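Side-chain contact in endo-beta-N-acetylglucosaminidase F1 (Bacteroides thetaiotaomicron VPI-5482, PDB 6TCV), which cleaves high-mannose N-glycans, probably between the two N-acetylglucosamines of the chitobiose core: residues I149-D154 with A319-L324. The protein carries 2 engineered substitutions. Residues are numbered along the deposited sequence; the frame is centred on the assembly and turned at random.
Sequences IYLVKD and AMPDKL
The peptide group joining P321 to D322 turns one of its faces to L151, whose methyl CD1 rests almost squarely above it. The distances from L151 CD1 to P321 O (3.8 Å) and D322 N (3.9 Å) are nearly equal, and most of the separation is height above the peptide plane. L151 CD1 also reaches the pyrrolidine ring of P321 obliquely, from above its CB corner and well off the ring centre, 4.0 Å from P321 CB. On the other flank D322 CB is 4.0 Å from L151 CD1.

One methyl thus rests on the peptide and touches the beta carbons of both residues it links. It gets there because L151 is stretched across the gap: CD1 continues the chain anti to CA (chi2 173°), while CG lies opposite the carbonyl carbon. No hydrogen bond joins the two segments, and the example illustrates how an apolar side chain can use a backbone plane as a packing surface. Y74, from helix 68-78, also touches both L151 and P321.

The carboxylate of D322 has its polar partner elsewhere: in the conformer described here, one of two for D322, OD2 is hydrogen-bonded to T124 OG1.

The receiving surface is the central peptide of a type I beta turn, M320 to K323, closed by K323 N to M320 O at 3.0 Å. The turn links helix 306-319 to strand 324-329, an alpha-to-beta connection of the kind found in the TIM-barrel fold of family 18 glycoside hydrolases, here packed against strand 147-154 of a separate beta-sheet.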
ATOM      1  N   ILE A 149      15.851 -10.761  -2.465  1.00 25.41           N
ATOM      2  CA  ILE A 149      15.225 -10.420  -3.731  1.00 25.37           C
ATOM      3  C   ILE A 149      14.852  -8.948  -3.829  1.00 23.81           C
ATOM      4  O   ILE A 149      14.442  -8.313  -2.847  1.00 24.00           O
ATOM      5  CB  ILE A 149      14.070 -11.400  -4.042  1.00 24.45           C
ATOM      6  CG1 ILE A 149      13.664 -11.285  -5.506  1.00 24.98           C
ATOM      7  CG2 ILE A 149      12.859 -11.137  -3.107  1.00 24.58           C
ATOM      8  CD1 ILE A 149      12.914 -12.498  -6.016  1.00 25.79           C
ATOM      9  N   TYR A 150      15.085  -8.354  -5.016  1.00 24.51           N
ATOM     10  CA  TYR A 150      14.595  -7.025  -5.375  1.00 22.68           C
ATOM     11  C   TYR A 150      13.492  -7.175  -6.415  1.00 21.82           C
ATOM     12  O   TYR A 150      13.657  -7.964  -7.356  1.00 23.25           O
ATOM     13  CB  TYR A 150      15.700  -6.182  -5.997  1.00 23.73           C
ATOM     14  CG  TYR A 150      16.773  -5.954  -4.999  1.00 25.49           C
ATOM     15  CD1 TYR A 150      17.788  -6.889  -4.825  1.00 25.56           C
ATOM     16  CD2 TYR A 150      16.764  -4.791  -4.215  1.00 23.06           C
ATOM     17  CE1 TYR A 150      18.772  -6.711  -3.881  1.00 30.36           C
ATOM     18  CE2 TYR A 150      17.752  -4.616  -3.244  1.00 25.84           C
ATOM     19  CZ  TYR A 150      18.760  -5.563  -3.115  1.00 25.20           C
ATOM     20  OH  TYR A 150      19.759  -5.424  -2.180  1.00 28.18           O
ATOM     21  N   LEU A 151      12.370  -6.503  -6.193  1.00 20.74           N
ATOM     22  CA  LEU A 151      11.218  -6.524  -7.087  1.00 20.16           C
ATOM     23  C   LEU A 151      11.118  -5.136  -7.698  1.00 19.52           C
ATOM     24  O   LEU A 151      10.771  -4.176  -7.019  1.00 20.11           O
ATOM     25  CB  LEU A 151       9.978  -6.944  -6.284  1.00 19.62           C
ATOM     26  CG  LEU A 151      10.044  -8.325  -5.653  1.00 20.32           C
ATOM     27  CD1 LEU A 151       8.819  -8.577  -4.716  1.00 21.13           C
ATOM     28  CD2 LEU A 151      10.212  -9.440  -6.675  1.00 23.17           C
ATOM     29  N   VAL A 152      11.482  -5.034  -8.983  1.00 20.69           N
ATOM     30  CA  VAL A 152      11.775  -3.768  -9.670  1.00 20.23           C
ATOM     31  C   VAL A 152      10.644  -3.377 -10.597  1.00 19.26           C
ATOM     32  O   VAL A 152      10.181  -4.196 -11.396  1.00 20.35           O
ATOM     33  CB  VAL A 152      13.108  -3.866 -10.444  1.00 20.73           C
ATOM     34  CG1 VAL A 152      13.446  -2.499 -11.101  1.00 23.55           C
ATOM     35  CG2 VAL A 152      14.259  -4.375  -9.564  1.00 24.77           C
ATOM     36  N   LYS A 153      10.204  -2.136 -10.480  1.00 19.55           N
ATOM     37  CA  LYS A 153       9.214  -1.533 -11.362  1.00 18.70           C
ATOM     38  C   LYS A 153       9.728  -0.223 -11.945  1.00 21.82           C
ATOM     39  O   LYS A 153      10.322   0.583 -11.225  1.00 23.25           O
ATOM     40  CB  LYS A 153       7.949  -1.208 -10.557  1.00 21.79           C
ATOM     41  CG  LYS A 153       7.500  -2.371  -9.675  1.00 25.79           C
ATOM     42  CD  LYS A 153       6.377  -2.063  -8.682  1.00 32.87           C
ATOM     43  CE  LYS A 153       5.367  -1.056  -9.146  1.00 48.46           C
ATOM     44  NZ  LYS A 153       4.511  -0.721  -7.948  1.00 58.19           N
ATOM     45  N   ASP A 154       9.593  -0.042 -13.244  1.00 20.10           N
ATOM     46  CA  ASP A 154       9.962   1.222 -13.885  1.00 19.76           C
ATOM     47  C   ASP A 154       8.793   2.186 -13.802  1.00 19.45           C
ATOM     48  O   ASP A 154       7.765   1.972 -14.454  1.00 22.89           O
ATOM     49  CB  ASP A 154      10.428   0.944 -15.307  1.00 21.69           C
ATOM     50  CG  ASP A 154      10.851   2.185 -16.078  1.00 21.83           C
ATOM     51  OD1 ASP A 154      10.912   3.279 -15.515  1.00 20.57           O
ATOM     52  OD2 ASP A 154      11.258   2.000 -17.253  1.00 26.54           O
ATOM     53  N   ALA A 319       1.576 -13.630  -0.635  1.00 15.38           N
ATOM     54  CA  ALA A 319       0.812 -13.895  -1.851  1.00 15.48           C
ATOM     55  C   ALA A 319       0.921 -12.754  -2.850  1.00 15.94           C
ATOM     56  O   ALA A 319       0.691 -12.971  -4.039  1.00 17.11           O
ATOM     57  CB  ALA A 319      -0.660 -14.157  -1.498  1.00 15.66           C
ATOM     58  N   MET A 320       1.272 -11.546  -2.413  1.00 14.47           N
ATOM     59  CA  MET A 320       1.473 -10.391  -3.307  1.00 14.60           C
ATOM     60  C   MET A 320       2.656  -9.573  -2.792  1.00 14.04           C
ATOM     61  O   MET A 320       2.516  -8.411  -2.371  1.00 13.57           O
ATOM     62  CB  MET A 320       0.207  -9.544  -3.509  1.00 15.16           C
ATOM     63  CG  MET A 320      -0.475  -8.984  -2.288  1.00 13.75           C
ATOM     64  SD  MET A 320      -2.021  -8.167  -2.814  1.00 14.12           S
ATOM     65  CE  MET A 320      -2.497  -7.278  -1.320  1.00 15.78           C
ATOM     66  N   PRO A 321       3.877 -10.131  -2.927  1.00 14.29           N
ATOM     67  CA  PRO A 321       5.026  -9.488  -2.291  1.00 14.85           C
ATOM     68  C   PRO A 321       5.407  -8.175  -2.923  1.00 16.06           C
ATOM     69  O   PRO A 321       6.097  -7.366  -2.280  1.00 16.41           O
ATOM     70  CB  PRO A 321       6.142 -10.514  -2.419  1.00 17.83           C
ATOM     71  CG  PRO A 321       5.693 -11.400  -3.534  1.00 17.84           C
ATOM     72  CD  PRO A 321       4.203 -11.440  -3.480  1.00 15.48           C
ATOM     73  N   ASP A 322       5.036  -7.907  -4.166  0.60 13.35           N
ATOM     74  CA  ASP A 322       5.352  -6.600  -4.745  0.60 14.76           C
ATOM     75  C   ASP A 322       4.284  -5.540  -4.472  0.60 14.25           C
ATOM     76  O   ASP A 322       4.486  -4.395  -4.878  0.60 16.15           O
ATOM     77  CB  ASP A 322       5.620  -6.731  -6.254  0.60 15.82           C
ATOM     78  CG  ASP A 322       4.430  -7.269  -7.000  0.60 14.89           C
ATOM     79  OD1 ASP A 322       3.688  -8.091  -6.451  0.60 15.17           O
ATOM     80  OD2 ASP A 322       4.287  -6.913  -8.192  0.60 19.76           O
ATOM     81  N   LYS A 323       3.185  -5.888  -3.798  1.00 13.45           N
ATOM     82  CA  LYS A 323       2.081  -4.962  -3.554  1.00 13.50           C
ATOM     83  C   LYS A 323       2.030  -4.546  -2.092  1.00 13.07           C
ATOM     84  O   LYS A 323       2.675  -5.157  -1.231  1.00 14.54           O
ATOM     85  CB  LYS A 323       0.758  -5.611  -3.982  1.00 15.39           C
ATOM     86  CG  LYS A 323       0.721  -5.907  -5.478  1.00 15.36           C
ATOM     87  CD  LYS A 323      -0.649  -6.315  -5.984  1.00 15.80           C
ATOM     88  CE  LYS A 323      -0.698  -6.540  -7.478  1.00 20.28           C
ATOM     89  NZ  LYS A 323      -0.159  -7.863  -7.785  1.00 23.16           N
ATOM     90  N   LEU A 324       1.290  -3.478  -1.814  1.00 12.85           N
ATOM     91  CA  LEU A 324       1.236  -2.914  -0.480  1.00 12.42           C
ATOM     92  C   LEU A 324       0.278  -3.677   0.423  1.00 12.73           C
ATOM     93  O   LEU A 324      -0.870  -3.937   0.048  1.00 12.88           O
ATOM     94  CB  LEU A 324       0.814  -1.450  -0.539  1.00 14.26           C
ATOM     95  CG  LEU A 324       1.813  -0.541  -1.247  1.00 13.87           C
ATOM     96  CD1 LEU A 324       1.186   0.836  -1.423  1.00 17.86           C
ATOM     97  CD2 LEU A 324       3.101  -0.391  -0.449  1.00 16.53           C
TER